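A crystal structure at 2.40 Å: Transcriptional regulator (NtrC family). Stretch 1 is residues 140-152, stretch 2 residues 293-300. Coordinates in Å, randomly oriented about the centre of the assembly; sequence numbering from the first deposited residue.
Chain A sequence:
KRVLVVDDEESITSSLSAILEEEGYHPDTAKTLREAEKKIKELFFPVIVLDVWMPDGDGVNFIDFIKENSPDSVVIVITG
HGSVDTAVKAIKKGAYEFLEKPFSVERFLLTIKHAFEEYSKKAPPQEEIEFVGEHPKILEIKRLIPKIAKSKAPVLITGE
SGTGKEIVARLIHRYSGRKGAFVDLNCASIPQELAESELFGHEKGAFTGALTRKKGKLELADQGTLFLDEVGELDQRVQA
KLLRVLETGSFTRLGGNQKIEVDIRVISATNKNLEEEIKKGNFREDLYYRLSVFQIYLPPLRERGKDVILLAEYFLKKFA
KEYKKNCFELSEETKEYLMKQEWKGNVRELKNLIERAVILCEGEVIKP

Stretch 1 (140-152) EIKRLIPKIAKSK
Stretch 2 (293-300) VFQIYLPP

Ile-296 lies at the centre of the contact, its CA-to-CB bond directed toward the helix of residues 140-149, where it meets three helix side chains spaced about one turn apart. CG2 of Ile-296 is 4.1 Å from CG1 of Ile-141, CG1 of Ile-296 is 3.8 Å from CD2 of Leu-144, and CD1 of Ile-296 is 3.6 Å from CD1 of Ile-148. Ile-296 (-61°, 167°), Ile-141 (-70°, 164°) and Ile-148 (-70°, -174°) all adopt the mt rotamer, whereas Leu-144 is tp (172°, 70°). These contacts are purely apolar; no hydrogen bond links the stretches.

The helix runs nearly antiparallel to strand 294-297, at 159° between N-to-C directions, with the axes approaching to 9.8 Å. In this arrangement Ile-141 CA lies 7.3 Å from Ile-296 CA, and Ile-148 CA lies 7.3 Å from Phe-294 CA. Extended phi/psi values (-117/149, -134/155, -141/136 and -110/121 for residues 294-297) turn Phe-294 and Ile-296 toward the helix and Gln-295 away. Helical angles near -65/-40 continue through Pro-146, whose nitrogen, lacking a hydrogen, cannot bond to the preceding turn; the helix kinks there. Beside it, Ile-145 N to Ile-141 O (3.0 Å) and Ile-148 N to Leu-144 O (3.1 Å) are hydrogen bonds.

Beyond the centre, Ile-141 CD1 reaches Leu-298 (chi1 -55°, chi2 -171°), with 3.3 Å to Leu-298 CD2, a tight approach for two methyl groups. Ile-141 CD1 also lies 3.3 Å from Tyr-297 O and 4.0 Å from Pro-299 CD.

Toward the other end, Phe-294 (chi1 -66°, chi2 -59°) places its CD2 4.0 Å from Ile-148 CG2, in an oblique approach. After the helix, Ser-151 (phi/psi -87/170, chi1 -176°) sets its OG 3.8 Å from Phe-294 CE2, at the ring edge. This hydroxyl finds its hydrogen bond just outside the stretches, leaving a van der Waals contact at the polar margin.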

ATOM      1  N   GLU A 140      -5.797 -30.427  -2.103  1.00 61.99           N
ATOM      2  CA  GLU A 140      -5.612 -30.553  -3.543  1.00 62.09           C
ATOM      3  C   GLU A 140      -5.502 -29.172  -4.205  1.00 61.71           C
ATOM      4  O   GLU A 140      -4.626 -28.944  -5.032  1.00 83.37           O
ATOM      5  CB  GLU A 140      -6.771 -31.361  -4.127  1.00 62.30           C
ATOM      6  CG  GLU A 140      -6.671 -31.683  -5.602  1.00 62.51           C
ATOM      7  CD  GLU A 140      -7.905 -32.436  -6.109  1.00 62.73           C
ATOM      8  OE1 GLU A 140      -9.013 -32.222  -5.548  1.00 62.59           O
ATOM      9  OE2 GLU A 140      -7.771 -33.247  -7.066  1.00 63.10           O
ATOM     10  N   ILE A 141      -6.393 -28.255  -3.820  1.00 39.66           N
ATOM     11  CA  ILE A 141      -6.347 -26.860  -4.278  1.00 39.56           C
ATOM     12  C   ILE A 141      -5.020 -26.201  -3.862  1.00 39.50           C
ATOM     13  O   ILE A 141      -4.363 -25.533  -4.664  1.00 39.31           O
ATOM     14  CB  ILE A 141      -7.561 -26.045  -3.742  1.00 38.84           C
ATOM     15  CG1 ILE A 141      -8.857 -26.498  -4.425  1.00 39.20           C
ATOM     16  CG2 ILE A 141      -7.356 -24.543  -3.912  1.00 38.69           C
ATOM     17  CD1 ILE A 141     -10.123 -26.061  -3.735  1.00 38.95           C
ATOM     18  N   LYS A 142      -4.612 -26.419  -2.615  1.00 39.11           N
ATOM     19  CA  LYS A 142      -3.374 -25.822  -2.110  1.00 39.08           C
ATOM     20  C   LYS A 142      -2.129 -26.253  -2.885  1.00 41.06           C
ATOM     21  O   LYS A 142      -1.188 -25.467  -3.030  1.00 41.04           O
ATOM     22  CB  LYS A 142      -3.196 -26.110  -0.621  1.00 39.12           C
ATOM     23  CG  LYS A 142      -4.154 -25.345   0.269  1.00 38.89           C
ATOM     24  CD  LYS A 142      -3.895 -25.629   1.739  1.00 38.98           C
ATOM     25  CE  LYS A 142      -4.713 -24.710   2.621  1.00 38.74           C
ATOM     26  NZ  LYS A 142      -4.818 -25.236   4.014  1.00 38.89           N
ATOM     27  N   ARG A 143      -2.129 -27.489  -3.385  1.00 40.27           N
ATOM     28  CA  ARG A 143      -1.034 -27.987  -4.219  1.00 48.02           C
ATOM     29  C   ARG A 143      -1.121 -27.453  -5.646  1.00 48.43           C
ATOM     30  O   ARG A 143      -0.112 -27.328  -6.340  1.00 54.11           O
ATOM     31  CB  ARG A 143      -1.026 -29.518  -4.260  1.00 46.98           C
ATOM     32  CG  ARG A 143      -0.473 -30.172  -3.005  1.00 54.42           C
ATOM     33  CD  ARG A 143      -0.394 -31.697  -3.131  1.00 64.17           C
ATOM     34  NE  ARG A 143      -1.651 -32.357  -2.783  1.00 66.50           N
ATOM     35  CZ  ARG A 143      -2.505 -32.842  -3.679  1.00 61.00           C
ATOM     36  NH1 ARG A 143      -2.227 -32.743  -4.977  1.00 85.43           N
ATOM     37  NH2 ARG A 143      -3.629 -33.428  -3.280  1.00 56.42           N
ATOM     38  N   LEU A 144      -2.336 -27.144  -6.081  1.00 40.84           N
ATOM     39  CA  LEU A 144      -2.564 -26.716  -7.451  1.00 41.98           C
ATOM     40  C   LEU A 144      -2.159 -25.258  -7.659  1.00 42.19           C
ATOM     41  O   LEU A 144      -1.609 -24.896  -8.698  1.00 42.95           O
ATOM     42  CB  LEU A 144      -4.037 -26.914  -7.806  1.00 39.65           C
ATOM     43  CG  LEU A 144      -4.519 -26.343  -9.134  1.00 39.55           C
ATOM     44  CD1 LEU A 144      -3.934 -27.142 -10.314  1.00 40.44           C
ATOM     45  CD2 LEU A 144      -6.049 -26.311  -9.173  1.00 39.45           C
ATOM     46  N   ILE A 145      -2.425 -24.436  -6.650  1.00 39.06           N
ATOM     47  CA  ILE A 145      -2.226 -22.994  -6.727  1.00 39.66           C
ATOM     48  C   ILE A 145      -0.836 -22.567  -7.205  1.00 42.28           C
ATOM     49  O   ILE A 145      -0.718 -21.692  -8.068  1.00 42.30           O
ATOM     50  CB  ILE A 145      -2.508 -22.322  -5.361  1.00 38.87           C
ATOM     51  CG1 ILE A 145      -4.011 -22.284  -5.072  1.00 38.24           C
ATOM     52  CG2 ILE A 145      -1.947 -20.926  -5.328  1.00 38.16           C
ATOM     53  CD1 ILE A 145      -4.329 -21.579  -3.792  1.00 38.02           C
ATOM     54  N   PRO A 146       0.220 -23.166  -6.637  1.00 53.23           N
ATOM     55  CA  PRO A 146       1.587 -22.785  -7.009  1.00 57.88           C
ATOM     56  C   PRO A 146       1.944 -23.190  -8.445  1.00 62.43           C
ATOM     57  O   PRO A 146       2.788 -22.548  -9.074  1.00 70.49           O
ATOM     58  CB  PRO A 146       2.455 -23.565  -6.007  1.00 60.50           C
ATOM     59  CG  PRO A 146       1.532 -23.972  -4.911  1.00 56.95           C
ATOM     60  CD  PRO A 146       0.204 -24.171  -5.562  1.00 56.12           C
ATOM     61  N   LYS A 147       1.308 -24.243  -8.947  1.00 54.55           N
ATOM     62  CA  LYS A 147       1.520 -24.695 -10.319  1.00 60.30           C
ATOM     63  C   LYS A 147       0.845 -23.773 -11.340  1.00 63.50           C
ATOM     64  O   LYS A 147       1.370 -23.534 -12.426  1.00 72.46           O
ATOM     65  CB  LYS A 147       0.980 -26.109 -10.483  1.00 57.26           C
ATOM     66  CG  LYS A 147       1.636 -27.132  -9.577  1.00 63.58           C
ATOM     67  CD  LYS A 147       1.033 -28.513  -9.791  1.00 65.89           C
ATOM     68  CE  LYS A 147       1.849 -29.583  -9.087  1.00 77.88           C
ATOM     69  NZ  LYS A 147       1.501 -30.958  -9.561  1.00 88.95           N
ATOM     70  N   ILE A 148      -0.331 -23.271 -10.976  1.00 67.01           N
ATOM     71  CA  ILE A 148      -1.116 -22.380 -11.816  1.00 59.03           C
ATOM     72  C   ILE A 148      -0.499 -20.986 -11.870  1.00 60.40           C
ATOM     73  O   ILE A 148      -0.552 -20.311 -12.894  1.00 63.27           O
ATOM     74  CB  ILE A 148      -2.534 -22.223 -11.222  1.00 56.68           C
ATOM     75  CG1 ILE A 148      -3.334 -23.506 -11.374  1.00 63.59           C
ATOM     76  CG2 ILE A 148      -3.293 -21.102 -11.881  1.00 52.73           C
ATOM     77  CD1 ILE A 148      -4.764 -23.337 -10.940  1.00 56.73           C
ATOM     78  N   ALA A 149       0.096 -20.572 -10.755  1.00 53.81           N
ATOM     79  CA  ALA A 149       0.383 -19.163 -10.501  1.00 43.96           C
ATOM     80  C   ALA A 149       1.451 -18.516 -11.368  1.00 51.83           C
ATOM     81  O   ALA A 149       1.389 -17.316 -11.621  1.00 44.75           O
ATOM     82  CB  ALA A 149       0.719 -18.955  -9.040  1.00 43.32           C
ATOM     83  N   LYS A 150       2.442 -19.283 -11.800  1.00 70.44           N
ATOM     84  CA  LYS A 150       3.558 -18.673 -12.507  1.00 85.81           C
ATOM     85  C   LYS A 150       3.257 -18.470 -13.986  1.00 84.63           C
ATOM     86  O   LYS A 150       4.088 -17.966 -14.738  1.00 91.85           O
ATOM     87  CB  LYS A 150       4.857 -19.450 -12.278  1.00 93.73           C
ATOM     88  CG  LYS A 150       5.445 -19.228 -10.885  1.00 91.03           C
ATOM     89  CD  LYS A 150       6.942 -19.502 -10.841  1.00109.58           C
ATOM     90  CE  LYS A 150       7.557 -19.043  -9.521  1.00101.41           C
ATOM     91  NZ  LYS A 150       7.431 -17.571  -9.314  1.00 91.56           N
ATOM     92  N   SER A 151       2.051 -18.846 -14.390  1.00 67.41           N
ATOM     93  CA  SER A 151       1.594 -18.585 -15.744  1.00 62.55           C
ATOM     94  C   SER A 151       0.973 -17.199 -15.822  1.00 60.47           C
ATOM     95  O   SER A 151       0.758 -16.547 -14.800  1.00 55.78           O
ATOM     96  CB  SER A 151       0.571 -19.633 -16.164  1.00 58.89           C
ATOM     97  OG  SER A 151       0.190 -19.433 -17.509  1.00 69.77           O
ATOM     98  N   LYS A 152       0.689 -16.737 -17.032  1.00 62.30           N
ATOM     99  CA  LYS A 152      -0.063 -15.502 -17.182  1.00 59.30           C
ATOM    100  C   LYS A 152      -1.476 -15.777 -17.692  1.00 52.92           C
ATOM    101  O   LYS A 152      -2.280 -14.858 -17.834  1.00 53.72           O
ATOM    102  CB  LYS A 152       0.648 -14.509 -18.098  1.00 60.53           C
ATOM    103  CG  LYS A 152       0.206 -13.073 -17.840  1.00 64.60           C
ATOM    104  CD  LYS A 152       0.232 -12.234 -19.110  1.00 73.73           C
ATOM    105  CE  LYS A 152      -0.151 -10.791 -18.816  1.00 64.42           C
ATOM    106  NZ  LYS A 152      -0.334  -9.983 -20.059  1.00 75.36           N
ATOM    107  N   VAL A 293      -8.833 -20.478 -19.005  1.00 41.08           N
ATOM    108  CA  VAL A 293      -7.733 -21.330 -19.436  1.00 40.78           C
ATOM    109  C   VAL A 293      -7.313 -22.285 -18.315  1.00 40.78           C
ATOM    110  O   VAL A 293      -7.001 -23.443 -18.569  1.00 41.02           O
ATOM    111  CB  VAL A 293      -6.526 -20.478 -19.892  1.00 40.40           C
ATOM    112  CG1 VAL A 293      -5.353 -21.358 -20.245  1.00 40.64           C
ATOM    113  CG2 VAL A 293      -6.915 -19.615 -21.081  1.00 41.21           C
ATOM    114  N   PHE A 294      -7.287 -21.776 -17.080  1.00 39.91           N
ATOM    115  CA  PHE A 294      -7.216 -22.612 -15.882  1.00 39.73           C
ATOM    116  C   PHE A 294      -8.459 -22.418 -15.030  1.00 39.56           C
ATOM    117  O   PHE A 294      -9.035 -21.336 -14.994  1.00 39.41           O
ATOM    118  CB  PHE A 294      -6.010 -22.254 -15.020  1.00 39.48           C
ATOM    119  CG  PHE A 294      -4.699 -22.558 -15.657  1.00 39.70           C
ATOM    120  CD1 PHE A 294      -4.391 -23.850 -16.052  1.00 40.07           C
ATOM    121  CD2 PHE A 294      -3.760 -21.551 -15.844  1.00 39.56           C
ATOM    122  CE1 PHE A 294      -3.174 -24.131 -16.643  1.00 43.38           C
ATOM    123  CE2 PHE A 294      -2.542 -21.822 -16.428  1.00 45.05           C
ATOM    124  CZ  PHE A 294      -2.245 -23.114 -16.832  1.00 40.30           C
ATOM    125  N   GLN A 295      -8.858 -23.456 -14.313  1.00 39.60           N
ATOM    126  CA  GLN A 295      -9.997 -23.335 -13.421  1.00 39.47           C
ATOM    127  C   GLN A 295      -9.693 -23.941 -12.069  1.00 39.49           C
ATOM    128  O   GLN A 295      -8.834 -24.810 -11.948  1.00 39.49           O
ATOM    129  CB  GLN A 295     -11.234 -24.008 -14.006  1.00 39.82           C
ATOM    130  CG  GLN A 295     -11.698 -23.418 -15.315  1.00 40.04           C
ATOM    131  CD  GLN A 295     -13.097 -23.862 -15.660  1.00 40.34           C
ATOM    132  OE1 GLN A 295     -13.335 -24.436 -16.724  1.00 44.00           O
ATOM    133  NE2 GLN A 295     -14.039 -23.610 -14.751  1.00 40.43           N
ATOM    134  N   ILE A 296     -10.408 -23.464 -11.055  1.00 39.23           N
ATOM    135  CA  ILE A 296     -10.338 -24.035  -9.730  1.00 39.44           C
ATOM    136  C   ILE A 296     -11.748 -24.012  -9.190  1.00 39.09           C
ATOM    137  O   ILE A 296     -12.454 -23.008  -9.331  1.00 39.27           O
ATOM    138  CB  ILE A 296      -9.455 -23.198  -8.786  1.00 38.91           C
ATOM    139  CG1 ILE A 296      -8.025 -23.121  -9.304  1.00 39.17           C
ATOM    140  CG2 ILE A 296      -9.502 -23.760  -7.365  1.00 38.72           C
ATOM    141  CD1 ILE A 296      -7.177 -22.076  -8.606  1.00 38.60           C
ATOM    142  N   TYR A 297     -12.151 -25.115  -8.574  1.00 39.66           N
ATOM    143  CA  TYR A 297     -13.449 -25.213  -7.930  1.00 39.83           C
ATOM    144  C   TYR A 297     -13.267 -25.270  -6.416  1.00 39.37           C
ATOM    145  O   TYR A 297     -12.591 -26.160  -5.914  1.00 39.24           O
ATOM    146  CB  TYR A 297     -14.184 -26.469  -8.409  1.00 40.19           C
ATOM    147  CG  TYR A 297     -15.475 -26.704  -7.673  1.00 40.15           C
ATOM    148  CD1 TYR A 297     -16.594 -25.937  -7.948  1.00 40.03           C
ATOM    149  CD2 TYR A 297     -15.573 -27.677  -6.697  1.00 40.42           C
ATOM    150  CE1 TYR A 297     -17.774 -26.136  -7.276  1.00 40.72           C
ATOM    151  CE2 TYR A 297     -16.745 -27.894  -6.025  1.00 40.23           C
ATOM    152  CZ  TYR A 297     -17.848 -27.122  -6.314  1.00 40.10           C
ATOM    153  OH  TYR A 297     -19.030 -27.317  -5.636  1.00 40.18           O
ATOM    154  N   LEU A 298     -13.848 -24.316  -5.699  1.00 39.20           N
ATOM    155  CA  LEU A 298     -13.867 -24.359  -4.237  1.00 38.90           C
ATOM    156  C   LEU A 298     -15.170 -24.965  -3.754  1.00 38.82           C
ATOM    157  O   LEU A 298     -16.233 -24.421  -4.013  1.00 39.09           O
ATOM    158  CB  LEU A 298     -13.745 -22.952  -3.636  1.00 38.24           C
ATOM    159  CG  LEU A 298     -12.547 -22.112  -4.058  1.00 38.44           C
ATOM    160  CD1 LEU A 298     -12.453 -20.831  -3.222  1.00 38.31           C
ATOM    161  CD2 LEU A 298     -11.269 -22.937  -3.951  1.00 38.11           C
ATOM    162  N   PRO A 299     -15.092 -26.081  -3.025  1.00 39.68           N
ATOM    163  CA  PRO A 299     -16.295 -26.750  -2.500  1.00 39.86           C
ATOM    164  C   PRO A 299     -16.988 -25.935  -1.400  1.00 39.98           C
ATOM    165  O   PRO A 299     -16.317 -25.186  -0.699  1.00 39.42           O
ATOM    166  CB  PRO A 299     -15.746 -28.041  -1.879  1.00 40.53           C
ATOM    167  CG  PRO A 299     -14.268 -28.015  -2.067  1.00 39.59           C
ATOM    168  CD  PRO A 299     -13.842 -26.674  -2.528  1.00 39.04           C
ATOM    169  N   PRO A 300     -18.312 -26.104  -1.233  1.00 39.57           N
ATOM    170  CA  PRO A 300     -18.992 -25.469  -0.101  1.00 39.71           C
ATOM    171  C   PRO A 300     -18.386 -25.931   1.212  1.00 39.28           C
ATOM    172  O   PRO A 300     -17.772 -27.003   1.292  1.00 39.43           O
ATOM    173  CB  PRO A 300     -20.428 -25.977  -0.211  1.00 39.79           C
ATOM    174  CG  PRO A 300     -20.572 -26.473  -1.609  1.00 39.76           C
ATOM    175  CD  PRO A 300     -19.224 -26.940  -2.029  1.00 40.07           C
TER